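Local coordinates for protein galectin-1 (Bufo arenarum, PDB 1A78) that binds beta-galactosides as a homodimeric lectin, probably along with other complex carbohydrates, and may regulate apoptosis and cell differentiation, at residues A[47-50]-A[51-55]. Sequence-based numbering, arbitrary orientation.
With YIO (1-thio-beta-D-galactopyranose), chain C; GAL (beta-D-galactopyranose), chain B.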
ATOM      1  N   ASN A  47      -9.675   6.206 -14.947  1.00 24.72           N
ATOM      2  CA  ASN A  47      -8.677   6.154 -16.007  1.00 25.00           C
ATOM      3  C   ASN A  47      -8.386   7.521 -16.663  1.00 26.27           C
ATOM      4  O   ASN A  47      -9.248   8.081 -17.345  1.00 26.83           O
ATOM      5  CB  ASN A  47      -9.180   5.132 -17.034  1.00 22.96           C
ATOM      6  CG  ASN A  47      -8.177   4.816 -18.128  1.00 24.93           C
ATOM      7  OD1 ASN A  47      -8.544   4.172 -19.104  1.00 27.30           O
ATOM      8  ND2 ASN A  47      -6.912   5.215 -17.966  1.00 24.59           N
ATOM      9  N   ALA A  48      -7.193   8.066 -16.429  1.00 26.50           N
ATOM     10  CA  ALA A  48      -6.803   9.350 -17.014  1.00 26.69           C
ATOM     11  C   ALA A  48      -6.115   9.048 -18.341  1.00 28.41           C
ATOM     12  O   ALA A  48      -4.985   8.545 -18.367  1.00 29.35           O
ATOM     13  CB  ALA A  48      -5.863  10.115 -16.088  1.00 23.30           C
ATOM     14  N   ARG A  49      -6.792   9.377 -19.438  1.00 27.65           N
ATOM     15  CA  ARG A  49      -6.296   9.127 -20.785  1.00 26.92           C
ATOM     16  C   ARG A  49      -5.608  10.288 -21.482  1.00 26.84           C
ATOM     17  O   ARG A  49      -6.250  11.219 -21.927  1.00 26.46           O
ATOM     18  CB  ARG A  49      -7.452   8.619 -21.658  1.00 26.15           C
ATOM     19  CG  ARG A  49      -8.081   7.338 -21.120  1.00 25.97           C
ATOM     20  CD  ARG A  49      -9.201   6.803 -21.997  1.00 25.38           C
ATOM     21  NE  ARG A  49      -9.690   5.513 -21.512  1.00 25.88           N
ATOM     22  CZ  ARG A  49     -10.676   4.807 -22.066  1.00 25.98           C
ATOM     23  NH1 ARG A  49     -11.309   5.247 -23.151  1.00 27.93           N
ATOM     24  NH2 ARG A  49     -11.059   3.670 -21.508  1.00 23.09           N
ATOM     25  N   PHE A  50      -4.289  10.232 -21.562  1.00 28.99           N
ATOM     26  CA  PHE A  50      -3.533  11.268 -22.257  1.00 31.48           C
ATOM     27  C   PHE A  50      -3.851  11.160 -23.752  1.00 32.18           C
ATOM     28  O   PHE A  50      -4.237  12.129 -24.397  1.00 34.56           O
ATOM     29  CB  PHE A  50      -2.032  11.075 -22.038  1.00 30.44           C
ATOM     30  CG  PHE A  50      -1.579  11.472 -20.685  1.00 32.55           C
ATOM     31  CD1 PHE A  50      -1.269  12.800 -20.411  1.00 31.66           C
ATOM     32  CD2 PHE A  50      -1.519  10.534 -19.656  1.00 32.65           C
ATOM     33  CE1 PHE A  50      -0.906  13.197 -19.118  1.00 34.01           C
ATOM     34  CE2 PHE A  50      -1.157  10.914 -18.360  1.00 32.52           C
ATOM     35  CZ  PHE A  50      -0.851  12.253 -18.091  1.00 33.06           C
ATOM     36  N   ASP A  51      -3.724   9.958 -24.284  1.00 30.65           N
ATOM     37  CA  ASP A  51      -4.011   9.712 -25.668  1.00 28.12           C
ATOM     38  C   ASP A  51      -4.309   8.228 -25.742  1.00 26.19           C
ATOM     39  O   ASP A  51      -3.403   7.428 -25.918  1.00 26.47           O
ATOM     40  CB  ASP A  51      -2.782  10.065 -26.491  1.00 29.92           C
ATOM     41  CG  ASP A  51      -3.051  10.047 -27.974  1.00 32.06           C
ATOM     42  OD1 ASP A  51      -4.231   9.890 -28.365  1.00 34.04           O
ATOM     43  OD2 ASP A  51      -2.080  10.199 -28.747  1.00 33.67           O
ATOM     44  N   LEU A  52      -5.571   7.855 -25.575  1.00 24.90           N
ATOM     45  CA  LEU A  52      -5.942   6.450 -25.593  1.00 24.49           C
ATOM     46  C   LEU A  52      -7.367   6.188 -26.101  1.00 25.40           C
ATOM     47  O   LEU A  52      -8.331   6.756 -25.591  1.00 24.58           O
ATOM     48  CB  LEU A  52      -5.766   5.868 -24.189  1.00 23.18           C
ATOM     49  CG  LEU A  52      -5.911   4.360 -23.973  1.00 22.94           C
ATOM     50  CD1 LEU A  52      -4.661   3.658 -24.520  1.00 21.98           C
ATOM     51  CD2 LEU A  52      -6.099   4.075 -22.479  1.00 21.54           C
ATOM     52  N   HIS A  53      -7.492   5.288 -27.086  1.00 26.85           N
ATOM     53  CA  HIS A  53      -8.789   4.920 -27.680  1.00 27.58           C
ATOM     54  C   HIS A  53      -9.584   6.097 -28.221  1.00 27.65           C
ATOM     55  O   HIS A  53     -10.809   6.093 -28.114  1.00 29.64           O
ATOM     56  CB  HIS A  53      -9.676   4.211 -26.668  1.00 26.50           C
ATOM     57  CG  HIS A  53      -9.044   3.011 -26.059  1.00 29.46           C
ATOM     58  ND1 HIS A  53      -8.174   2.199 -26.754  1.00 29.47           N
ATOM     59  CD2 HIS A  53      -9.108   2.513 -24.802  1.00 30.29           C
ATOM     60  CE1 HIS A  53      -7.723   1.257 -25.948  1.00 31.22           C
ATOM     61  NE2 HIS A  53      -8.272   1.427 -24.758  1.00 31.27           N
ATOM     62  N   GLY A  54      -8.910   7.095 -28.780  1.00 27.52           N
ATOM     63  CA  GLY A  54      -9.633   8.251 -29.273  1.00 29.82           C
ATOM     64  C   GLY A  54      -9.896   9.311 -28.203  1.00 32.37           C
ATOM     65  O   GLY A  54     -10.369  10.406 -28.526  1.00 34.90           O
ATOM     66  N   ASP A  55      -9.642   8.992 -26.930  1.00 32.37           N
ATOM     67  CA  ASP A  55      -9.810   9.954 -25.826  1.00 31.16           C
ATOM     68  C   ASP A  55      -8.446  10.630 -25.645  1.00 30.64           C
ATOM     69  O   ASP A  55      -7.433   9.962 -25.436  1.00 31.59           O
ATOM     70  CB  ASP A  55     -10.211   9.234 -24.534  1.00 30.11           C
ATOM     71  CG  ASP A  55     -11.665   8.833 -24.514  1.00 29.34           C
ATOM     72  OD1 ASP A  55     -12.497   9.593 -25.038  1.00 31.98           O
ATOM     73  OD2 ASP A  55     -12.003   7.780 -23.946  1.00 27.94           O
TER
HETATM   74  C1  YIO C   1     -12.168   0.257 -21.991  1.00 27.85           C
HETATM   75  C2  YIO C   1     -10.756   0.102 -21.486  1.00 28.48           C
HETATM   76  C3  YIO C   1     -10.768  -0.347 -20.038  1.00 27.92           C
HETATM   77  C4  YIO C   1     -11.487   0.699 -19.231  1.00 27.65           C
HETATM   78  C5  YIO C   1     -12.895   0.891 -19.794  1.00 27.68           C
HETATM   79  C6  YIO C   1     -13.639   2.011 -19.115  1.00 26.44           C
HETATM   80  O2  YIO C   1     -10.077  -0.851 -22.271  1.00 31.07           O
HETATM   81  O3  YIO C   1      -9.437  -0.461 -19.571  1.00 28.70           O
HETATM   82  O4  YIO C   1     -10.753   1.911 -19.281  1.00 27.01           O
HETATM   83  O5  YIO C   1     -12.868   1.212 -21.197  1.00 30.24           O
HETATM   84  O6  YIO C   1     -15.030   1.883 -19.369  1.00 27.27           O
HETATM   85  S1  YIO C   1     -11.992   1.069 -23.602  1.00 27.70           S
HETATM   86  C1  GAL B   2     -13.763   1.208 -24.024  1.00 26.95           C
HETATM   87  C2  GAL B   2     -14.063   2.629 -24.533  1.00 27.62           C
HETATM   88  C3  GAL B   2     -15.564   2.800 -24.794  1.00 27.15           C
HETATM   89  C4  GAL B   2     -16.060   1.699 -25.741  1.00 26.96           C
HETATM   90  C5  GAL B   2     -15.724   0.350 -25.143  1.00 26.93           C
HETATM   91  C6  GAL B   2     -16.159  -0.750 -26.080  1.00 28.18           C
HETATM   92  O2  GAL B   2     -13.639   3.601 -23.594  1.00 27.44           O
HETATM   93  O3  GAL B   2     -15.801   4.078 -25.365  1.00 26.52           O
HETATM   94  O4  GAL B   2     -15.411   1.805 -27.004  1.00 23.69           O
HETATM   95  O5  GAL B   2     -14.281   0.242 -24.965  1.00 28.86           O
HETATM   96  O6  GAL B   2     -15.572  -1.980 -25.719  1.00 33.02           O
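Arg49 reaches from strand 41-49 past Leu52 and Asp55 to the bound thiodigalactoside. Its CB packs near CB of Asp55 and CB of Leu52. CG then meets Leu52 CD2, and the leucine side chain crosses the arginine at about a right angle. Arg49 CD lies 3.7 Å from CB of Asp55. The chain is extended (chi2 -178°, chi3 175°), which carries the guanidinium out to the sugar. Arg49 NE, which sits above the carbonyl plane of the Asn47 amide, gives Asn47 OD1 a nearly straight 3.0 Å bond. The amide itself is held through ND2 by the carbonyl of Phe31. Arg49 NH1 forms a 2.7 Å salt bridge to the anti lone pair of Asp55 OD2. Arg49 NH1 also donates to GAL O2 at 2.9 Å. Arg49 NH2 donates to YIO O4 at 2.9 Å and weakly to YIO O5. His53 places CD2 over one guanidinium face, 3.4 Å from YIO S1. A type I' turn joins Leu52 to Asp55. Asp55 OD2 also bridges to Arg74, and Glu72 and Asn62 also bond the sugar. Asn47 and Asp55 together probably hold the guanidinium in its orientation, and the carboxylate probably offsets part of its charge while NH1 and NH2 donate to sugar oxygens.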